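Local coordinates for protein thiol transferase (Phanerochaete chrysosporium, PDB 4F0B) that probably acts as a glutathione transferase of the Ure2p class, a two-subunit enzyme with a GST fold that binds oxidized glutathione, at residues A[112-117]-A[171-176]. Numbering follows the deposited sequence. Where two conformers were deposited one is given.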
ATOM      1  N   TYR A 112       8.881 -13.928   1.477  1.00  6.69           N
ATOM      2  CA  TYR A 112       8.847 -12.540   1.910  1.00  6.81           C
ATOM      3  C   TYR A 112       8.248 -11.666   0.813  1.00  5.54           C
ATOM      4  O   TYR A 112       7.396 -10.817   1.084  1.00  5.73           O
ATOM      5  CB  TYR A 112      10.261 -12.059   2.291  1.00  7.40           C
ATOM      6  CG  TYR A 112      10.300 -10.625   2.756  1.00  7.92           C
ATOM      7  CD1 TYR A 112       9.802 -10.282   4.016  1.00  9.37           C
ATOM      8  CD2 TYR A 112      10.825  -9.621   1.952  1.00  7.92           C
ATOM      9  CE1 TYR A 112       9.831  -8.956   4.471  1.00 10.39           C
ATOM     10  CE2 TYR A 112      10.845  -8.291   2.384  1.00  8.34           C
ATOM     11  CZ  TYR A 112      10.356  -7.982   3.641  1.00  9.00           C
ATOM     12  OH  TYR A 112      10.374  -6.659   4.084  1.00 11.12           O
ATOM     13  N   SER A 113       8.671 -11.868  -0.437  1.00  5.93           N
ATOM     14  CA  SER A 113       8.042 -11.124  -1.526  1.00  5.46           C
ATOM     15  C   SER A 113       6.536 -11.368  -1.607  1.00  5.36           C
ATOM     16  O   SER A 113       5.766 -10.435  -1.739  1.00  5.38           O
ATOM     17  CB  SER A 113       8.702 -11.468  -2.846  1.00  6.08           C
ATOM     18  OG  SER A 113       8.022 -10.766  -3.900  1.00  6.25           O
ATOM     19  N   GLU A 114       6.102 -12.627  -1.490  1.00  5.50           N
ATOM     20  CA  GLU A 114       4.673 -12.880  -1.529  1.00  6.25           C
ATOM     21  C   GLU A 114       3.934 -12.165  -0.412  1.00  4.92           C
ATOM     22  O   GLU A 114       2.825 -11.639  -0.620  1.00  6.43           O
ATOM     23  CB  GLU A 114       4.353 -14.371  -1.487  1.00  7.81           C
ATOM     24  CG  GLU A 114       4.821 -15.159  -2.703  1.00 11.64           C
ATOM     25  CD  GLU A 114       4.240 -16.565  -2.685  1.00 22.76           C
ATOM     26  OE1 GLU A 114       5.036 -17.512  -2.509  1.00 29.67           O
ATOM     27  OE2 GLU A 114       2.990 -16.724  -2.812  1.00 18.90           O
ATOM     28  N   GLU A 115       4.519 -12.171   0.789  0.59  5.50           N
ATOM     29  CA  GLU A 115       3.929 -11.441   1.886  0.59  5.60           C
ATOM     30  C   GLU A 115       3.809  -9.942   1.556  0.59  5.56           C
ATOM     31  O   GLU A 115       2.747  -9.353   1.787  0.59  5.67           O
ATOM     32  CB  GLU A 115       4.765 -11.709   3.137  0.59  4.81           C
ATOM     33  CG  GLU A 115       4.296 -10.960   4.354  0.59  7.61           C
ATOM     34  CD  GLU A 115       5.326 -11.032   5.415  0.59  9.71           C
ATOM     35  OE1 GLU A 115       6.200 -10.132   5.454  0.59  9.57           O
ATOM     36  OE2 GLU A 115       5.335 -12.031   6.150  0.59  9.21           O
ATOM     37  N   LEU A 116       4.869  -9.330   1.027  1.00  4.82           N
ATOM     38  CA  LEU A 116       4.795  -7.927   0.591  1.00  5.85           C
ATOM     39  C   LEU A 116       3.720  -7.725  -0.473  1.00  5.47           C
ATOM     40  O   LEU A 116       2.963  -6.760  -0.432  1.00  5.60           O
ATOM     41  CB  LEU A 116       6.126  -7.439   0.017  1.00  4.43           C
ATOM     42  CG  LEU A 116       7.286  -7.295   0.998  1.00  4.39           C
ATOM     43  CD1 LEU A 116       8.510  -6.819   0.238  1.00  8.11           C
ATOM     44  CD2 LEU A 116       6.922  -6.286   2.104  1.00  9.92           C
ATOM     45  N   GLN A 117       3.629  -8.642  -1.429  1.00  4.74           N
ATOM     46  CA  GLN A 117       2.633  -8.470  -2.488  1.00  4.22           C
ATOM     47  C   GLN A 117       1.226  -8.442  -1.908  1.00  4.64           C
ATOM     48  O   GLN A 117       0.410  -7.577  -2.296  1.00  4.82           O
ATOM     49  CB  GLN A 117       2.766  -9.608  -3.507  1.00  4.46           C
ATOM     50  CG  GLN A 117       4.097  -9.595  -4.264  1.00  4.56           C
ATOM     51  CD  GLN A 117       4.212 -10.795  -5.150  1.00  5.15           C
ATOM     52  OE1 GLN A 117       3.330 -11.077  -5.954  1.00  6.25           O
ATOM     53  NE2 GLN A 117       5.321 -11.549  -5.003  1.00  5.64           N
ATOM     54  N   TYR A 171      -5.364 -19.819   5.327  1.00  6.04           N
ATOM     55  CA  TYR A 171      -4.759 -18.482   5.473  1.00  6.12           C
ATOM     56  C   TYR A 171      -4.104 -18.117   4.151  1.00  5.95           C
ATOM     57  O   TYR A 171      -3.780 -19.008   3.314  1.00  6.26           O
ATOM     58  CB  TYR A 171      -3.738 -18.435   6.642  1.00  6.12           C
ATOM     59  CG  TYR A 171      -4.375 -18.825   7.942  1.00  7.17           C
ATOM     60  CD1 TYR A 171      -5.174 -17.916   8.634  1.00  7.77           C
ATOM     61  CD2 TYR A 171      -4.240 -20.124   8.445  1.00  7.16           C
ATOM     62  CE1 TYR A 171      -5.814 -18.285   9.807  1.00  9.23           C
ATOM     63  CE2 TYR A 171      -4.863 -20.503   9.623  1.00  7.38           C
ATOM     64  CZ  TYR A 171      -5.662 -19.576  10.292  1.00  7.42           C
ATOM     65  OH  TYR A 171      -6.291 -19.991  11.453  1.00 10.09           O
ATOM     66  N   ILE A 172      -3.904 -16.813   3.953  1.00  6.99           N
ATOM     67  CA  ILE A 172      -3.502 -16.332   2.631  1.00  6.49           C
ATOM     68  C   ILE A 172      -2.199 -16.961   2.143  1.00  8.08           C
ATOM     69  O   ILE A 172      -2.108 -17.391   0.982  1.00  7.11           O
ATOM     70  CB  ILE A 172      -3.385 -14.798   2.644  1.00  5.99           C
ATOM     71  CG1 ILE A 172      -4.756 -14.186   2.964  1.00  6.73           C
ATOM     72  CG2 ILE A 172      -2.824 -14.270   1.312  1.00  8.47           C
ATOM     73  CD1 ILE A 172      -4.650 -12.687   3.267  1.00  9.58           C
ATOM     74  N   LEU A 173      -1.211 -17.027   3.032  1.00  7.05           N
ATOM     75  CA  LEU A 173       0.083 -17.594   2.691  1.00  7.59           C
ATOM     76  C   LEU A 173       0.325 -18.884   3.465  1.00  7.32           C
ATOM     77  O   LEU A 173       1.441 -19.148   3.886  1.00  9.51           O
ATOM     78  CB  LEU A 173       1.226 -16.575   2.902  1.00  8.23           C
ATOM     79  CG  LEU A 173       1.009 -15.327   2.022  1.00 11.40           C
ATOM     80  CD1 LEU A 173       2.102 -14.335   2.402  1.00 19.88           C
ATOM     81  CD2 LEU A 173       1.083 -15.652   0.551  1.00 15.58           C
ATOM     82  N   GLY A 174      -0.734 -19.682   3.642  1.00  6.52           N
ATOM     83  CA  GLY A 174      -0.553 -21.004   4.260  1.00  7.24           C
ATOM     84  C   GLY A 174      -0.755 -20.943   5.756  1.00  6.54           C
ATOM     85  O   GLY A 174      -1.769 -21.397   6.301  1.00  7.70           O
ATOM     86  N   THR A 175       0.251 -20.400   6.447  1.00  7.27           N
ATOM     87  CA  THR A 175       0.153 -20.160   7.886  1.00  7.52           C
ATOM     88  C   THR A 175      -0.301 -18.739   8.159  1.00  7.62           C
ATOM     89  O   THR A 175       0.010 -17.790   7.411  1.00  8.28           O
ATOM     90  CB  THR A 175       1.517 -20.391   8.571  1.00  7.62           C
ATOM     91  OG1 THR A 175       2.514 -19.608   7.898  1.00 10.25           O
ATOM     92  CG2 THR A 175       1.911 -21.868   8.481  1.00  8.98           C
ATOM     93  N   TYR A 176      -1.040 -18.582   9.251  1.00  7.46           N
ATOM     94  CA  TYR A 176      -1.533 -17.272   9.702  1.00  6.62           C
ATOM     95  C   TYR A 176      -0.399 -16.304   9.960  1.00  6.63           C
ATOM     96  O   TYR A 176       0.584 -16.633  10.618  1.00  7.50           O
ATOM     97  CB  TYR A 176      -2.317 -17.487  10.985  1.00  8.00           C
ATOM     98  CG  TYR A 176      -2.733 -16.250  11.744  1.00  6.67           C
ATOM     99  CD1 TYR A 176      -3.808 -15.464  11.311  1.00  7.18           C
ATOM    100  CD2 TYR A 176      -2.087 -15.891  12.919  1.00  7.11           C
ATOM    101  CE1 TYR A 176      -4.217 -14.349  12.033  1.00  7.12           C
ATOM    102  CE2 TYR A 176      -2.504 -14.774  13.648  1.00  8.14           C
ATOM    103  CZ  TYR A 176      -3.564 -14.037  13.210  1.00  6.48           C
ATOM    104  OH  TYR A 176      -3.973 -12.959  13.942  1.00  8.62           O
TER
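E115 on helix 109-139 lies nearest L173 in the loop that leads from helix 145-166 to helix 178-187, their CA atoms 7.3 Å apart. The loop bends through a type I turn from Y171 to G174, closed by G174 N to Y171 O at 3.1 Å, and L173 projects from it toward the helix. No hydrogen bond links the segments, so the contact rests on the forked end of one leucine. Its CD1 presses on the helix backbone, 3.5 Å from E115 CA, and also touches E115 CB at 3.8 Å. The other branch, CD2, lies against E114, 4.1 Å from its CB and 4.0 Å from its OE2. With CG beside its backbone N (chi1 -66°), E114 runs extended across the leucine. R103 NH2 bonds to the carbonyl oxygens of L173 and T175; its N also meets E115 OE2 in the modelled conformer, a doubtful bond since a second conformer exists. R165 packs on both E114 and L173. Cut back to an alanine, L173 would probably leave a gap beside the helix backbone at E115 and take the CD2 methyl away from E114 CB. The arrangement belongs to the all-helical C-terminal domain of the GST fold, where an interhelical turn docks through one leucine on a long helix whose Y112 and Q117 bond to the second subunit.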